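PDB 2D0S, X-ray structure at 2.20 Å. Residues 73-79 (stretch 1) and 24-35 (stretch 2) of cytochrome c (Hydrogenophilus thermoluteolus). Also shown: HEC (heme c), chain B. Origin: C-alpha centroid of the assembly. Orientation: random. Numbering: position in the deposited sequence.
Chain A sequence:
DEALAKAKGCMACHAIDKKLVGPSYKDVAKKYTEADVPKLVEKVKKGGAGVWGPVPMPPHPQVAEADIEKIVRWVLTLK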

# COMPACT_ATOMS: atom_id res chain seq x y z
N ARG A 73 4.57 -1.84 6.60
CA ARG A 73 5.48 -1.22 7.58
C ARG A 73 6.66 -0.58 6.88
O ARG A 73 7.14 0.46 7.31
CB ARG A 73 5.91 -2.22 8.66
CG ARG A 73 4.77 -2.65 9.55
CD ARG A 73 5.26 -3.52 10.79
NE ARG A 73 4.12 -4.00 11.58
CZ ARG A 73 3.53 -3.29 12.55
NH1 ARG A 73 4.01 -2.12 12.89
NH2 ARG A 73 2.49 -3.79 13.22
N TRP A 74 7.08 -1.15 5.76
CA TRP A 74 8.17 -0.58 4.99
C TRP A 74 7.75 0.75 4.29
O TRP A 74 8.45 1.73 4.38
CB TRP A 74 8.72 -1.59 3.98
CG TRP A 74 9.55 -0.96 2.94
CD1 TRP A 74 10.80 -0.43 3.10
CD2 TRP A 74 9.15 -0.64 1.59
NE1 TRP A 74 11.23 0.13 1.93
CE2 TRP A 74 10.23 0.02 0.98
CE3 TRP A 74 7.98 -0.83 0.85
CZ2 TRP A 74 10.17 0.51 -0.31
CZ3 TRP A 74 7.92 -0.39 -0.42
CH2 TRP A 74 9.02 0.25 -1.02
N VAL A 75 6.63 0.74 3.57
CA VAL A 75 6.05 1.97 3.03
C VAL A 75 6.11 3.11 4.04
O VAL A 75 6.49 4.25 3.70
CB VAL A 75 4.60 1.76 2.59
CG1 VAL A 75 3.89 3.13 2.33
CG2 VAL A 75 4.57 0.92 1.33
N LEU A 76 5.79 2.83 5.30
CA LEU A 76 5.64 3.92 6.26
C LEU A 76 6.97 4.53 6.70
O LEU A 76 7.00 5.60 7.33
CB LEU A 76 4.81 3.51 7.46
CG LEU A 76 3.35 3.16 7.30
CD1 LEU A 76 2.81 2.65 8.62
CD2 LEU A 76 2.50 4.30 6.78
N THR A 77 8.07 3.85 6.43
CA THR A 77 9.40 4.39 6.77
C THR A 77 9.99 5.32 5.69
O THR A 77 11.03 5.91 5.91
CB THR A 77 10.42 3.25 7.03
OG1 THR A 77 10.72 2.60 5.79
CG2 THR A 77 9.86 2.24 8.01
N LEU A 78 9.34 5.43 4.53
CA LEU A 78 9.84 6.29 3.43
C LEU A 78 9.54 7.73 3.71
O LEU A 78 8.56 8.25 3.22
CB LEU A 78 9.21 5.91 2.08
CG LEU A 78 9.28 4.42 1.82
CD1 LEU A 78 8.50 4.02 0.60
CD2 LEU A 78 10.77 3.97 1.74
N LYS A 79 10.39 8.37 4.48
CA LYS A 79 10.33 9.83 4.64
C LYS A 79 11.55 10.52 4.01
O LYS A 79 12.38 9.86 3.34
CB LYS A 79 10.18 10.21 6.12
CG LYS A 79 8.71 10.15 6.61
CD LYS A 79 8.55 9.17 7.79
CE LYS A 79 9.81 9.14 8.72
NZ LYS A 79 9.51 8.77 10.17
OXT LYS A 79 11.70 11.75 4.10
FE HEC B . -2.62 0.06 -3.63
CHA HEC B . -4.25 2.70 -2.14
CHB HEC B . -0.68 -0.38 -0.90
CHC HEC B . -1.49 -2.86 -4.98
CHD HEC B . -4.17 0.84 -6.63
NA HEC B . -2.47 0.97 -1.90
C1A HEC B . -3.23 2.06 -1.45
C2A HEC B . -2.81 2.40 -0.12
C3A HEC B . -1.79 1.58 0.22
C4A HEC B . -1.57 0.65 -0.88
CMA HEC B . -1.01 1.56 1.58
CAA HEC B . -3.39 3.57 0.73
CBA HEC B . -4.66 3.04 1.40
CGA HEC B . -5.49 4.14 1.99
O1A HEC B . -4.98 5.27 2.18
O2A HEC B . -6.66 3.87 2.31
NB HEC B . -1.35 -1.37 -3.06
C1B HEC B . -0.66 -1.37 -1.87
C2B HEC B . 0.04 -2.63 -1.76
C3B HEC B . -0.16 -3.31 -2.90
C4B HEC B . -1.08 -2.54 -3.71
CMB HEC B . 1.00 -2.95 -0.59
CAB HEC B . 0.46 -4.68 -3.35
CBB HEC B . 0.18 -5.80 -2.31
NC HEC B . -2.78 -0.80 -5.43
C1C HEC B . -2.22 -2.03 -5.80
C2C HEC B . -2.47 -2.26 -7.20
C3C HEC B . -3.38 -1.33 -7.60
C4C HEC B . -3.47 -0.34 -6.54
CMC HEC B . -2.19 -3.64 -7.85
CAC HEC B . -4.02 -1.04 -9.01
CBC HEC B . -4.34 -2.24 -9.92
ND HEC B . -4.06 1.55 -4.29
C1D HEC B . -4.58 1.63 -5.58
C2D HEC B . -5.51 2.73 -5.64
C3D HEC B . -5.49 3.32 -4.25
C4D HEC B . -4.57 2.53 -3.48
CMD HEC B . -6.32 3.17 -6.87
CAD HEC B . -6.35 4.46 -3.71
CBD HEC B . -7.53 3.81 -3.02
CGD HEC B . -8.38 4.94 -2.45
O1D HEC B . -8.48 5.98 -3.14
O2D HEC B . -8.95 4.79 -1.31
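Stretch 2 24-35: SYKDVAKKYTEA

Stretch 2 opens with a helix, residues 25 to 31. Ser 24 caps it: Asp 27 N donates to Ser 24 OG at 2.9 Å. Tyr 32 leaves the helical conformation, and a 3-10 segment begins at Glu 34. Stretch 1 continues a helix that begins earlier in the chain, and a type I turn spans Val 75 to Leu 78.

The CA atoms of the two stretches come closest at Leu 76 and Ala 29, where Leu 76 CA lies 4.4 Å from Ala 29 CA. Ala 29 CB sits against the turn, 3.5 Å from both Val 75 O and Leu 78 O.

Val 75 points toward stretch 2. Its CG2 lies over one face of the Tyr 25 ring, 3.5 Å from Tyr 25 CD2, and its CG1 meets Val 28 CG1 at 3.7 Å. Trp 74 turns an edge toward the face of Tyr 25, ring centroids 5.8 Å apart and planes at 73°. Leu 78 CD1 packs 3.6 Å from Tyr 25 CB.

Leu 76 fills the hollow beyond the helix. Its CD2 lies 3.9 Å from Tyr 32 CB, and its CD1 lies 3.4 Å from Thr 33 O and 3.8 Å from Glu 34 CA. Water 1 lies 2.9 Å from both Leu 76 O and Tyr 32 O, between the two backbones. Lys 26 NZ forms a long salt bridge with the C-terminal Lys 79 OXT, 3.9 Å away.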

# COMPACT_ATOMS: atom_id res chain seq x y z
N SER A 24 1.55 7.70 -4.31
CA SER A 24 2.95 7.39 -4.11
C SER A 24 3.04 6.86 -2.68
O SER A 24 2.23 7.24 -1.82
CB SER A 24 3.81 8.66 -4.29
OG SER A 24 3.88 9.44 -3.11
N TYR A 25 4.05 6.04 -2.43
CA TYR A 25 4.30 5.49 -1.11
C TYR A 25 4.76 6.60 -0.18
O TYR A 25 4.50 6.55 0.99
CB TYR A 25 5.34 4.39 -1.17
CG TYR A 25 4.79 3.10 -1.73
CD1 TYR A 25 5.57 2.30 -2.54
CD2 TYR A 25 3.46 2.72 -1.50
CE1 TYR A 25 5.07 1.16 -3.09
CE2 TYR A 25 2.98 1.52 -1.98
CZ TYR A 25 3.80 0.75 -2.78
OH TYR A 25 3.36 -0.41 -3.32
N LYS A 26 5.43 7.62 -0.71
CA LYS A 26 5.86 8.76 0.11
C LYS A 26 4.66 9.58 0.63
O LYS A 26 4.67 10.03 1.75
CB LYS A 26 6.83 9.66 -0.67
CG LYS A 26 8.30 9.24 -0.64
CD LYS A 26 9.17 10.36 -1.29
CE LYS A 26 10.68 10.19 -1.00
NZ LYS A 26 11.04 10.49 0.44
N ASP A 27 3.60 9.66 -0.19
CA ASP A 27 2.34 10.34 0.24
C ASP A 27 1.59 9.49 1.27
O ASP A 27 0.96 10.03 2.21
CB ASP A 27 1.41 10.57 -0.97
CG ASP A 27 1.60 11.95 -1.63
OD1 ASP A 27 0.80 12.25 -2.56
OD2 ASP A 27 2.55 12.70 -1.28
N VAL A 28 1.70 8.17 1.13
CA VAL A 28 1.06 7.26 2.09
C VAL A 28 1.78 7.44 3.42
O VAL A 28 1.13 7.69 4.42
CB VAL A 28 1.05 5.76 1.65
CG1 VAL A 28 0.60 4.82 2.88
CG2 VAL A 28 0.09 5.55 0.43
N ALA A 29 3.12 7.39 3.41
CA ALA A 29 3.91 7.64 4.63
C ALA A 29 3.61 9.02 5.28
O ALA A 29 3.68 9.17 6.50
CB ALA A 29 5.37 7.52 4.33
N LYS A 30 3.29 10.04 4.47
CA LYS A 30 2.96 11.38 4.97
C LYS A 30 1.56 11.45 5.60
O LYS A 30 1.31 12.20 6.53
CB LYS A 30 3.08 12.42 3.84
CG LYS A 30 4.49 12.95 3.67
CD LYS A 30 4.66 13.70 2.31
CE LYS A 30 6.12 13.73 1.91
NZ LYS A 30 6.29 14.42 0.56
N LYS A 31 0.66 10.62 5.12
CA LYS A 31 -0.66 10.64 5.64
C LYS A 31 -0.81 9.78 6.91
O LYS A 31 -1.63 10.08 7.75
CB LYS A 31 -1.64 10.21 4.57
CG LYS A 31 -3.06 10.63 4.85
CD LYS A 31 -3.87 10.65 3.54
CE LYS A 31 -5.39 10.51 3.80
NZ LYS A 31 -5.74 9.38 4.78
N TYR A 32 -0.05 8.69 7.02
CA TYR A 32 -0.27 7.76 8.14
C TYR A 32 0.93 7.65 9.03
O TYR A 32 2.05 8.10 8.64
CB TYR A 32 -0.65 6.39 7.62
CG TYR A 32 -1.87 6.41 6.78
CD1 TYR A 32 -3.13 6.47 7.36
CD2 TYR A 32 -1.77 6.42 5.38
CE1 TYR A 32 -4.28 6.51 6.58
CE2 TYR A 32 -2.92 6.43 4.59
CZ TYR A 32 -4.16 6.48 5.19
OH TYR A 32 -5.29 6.44 4.42
N THR A 33 0.76 6.90 10.13
CA THR A 33 1.92 6.53 10.95
C THR A 33 1.85 5.02 11.26
O THR A 33 0.88 4.35 10.90
CB THR A 33 1.98 7.25 12.26
OG1 THR A 33 0.89 6.79 13.05
CG2 THR A 33 1.90 8.78 12.08
N GLU A 34 2.83 4.51 12.01
CA GLU A 34 2.79 3.10 12.40
C GLU A 34 1.51 2.77 13.21
O GLU A 34 1.16 1.62 13.38
CB GLU A 34 4.03 2.71 13.20
CG GLU A 34 4.26 3.59 14.44
CD GLU A 34 5.18 4.83 14.16
OE1 GLU A 34 5.37 5.23 12.99
OE2 GLU A 34 5.70 5.40 15.14
N ALA A 35 0.82 3.81 13.67
CA ALA A 35 -0.40 3.59 14.45
C ALA A 35 -1.42 2.96 13.58
O ALA A 35 -2.35 2.33 14.09
CB ALA A 35 -0.93 4.88 15.03
O HOH W 1 4.78 7.09 8.45
O HOH W 2 1.87 -0.49 14.75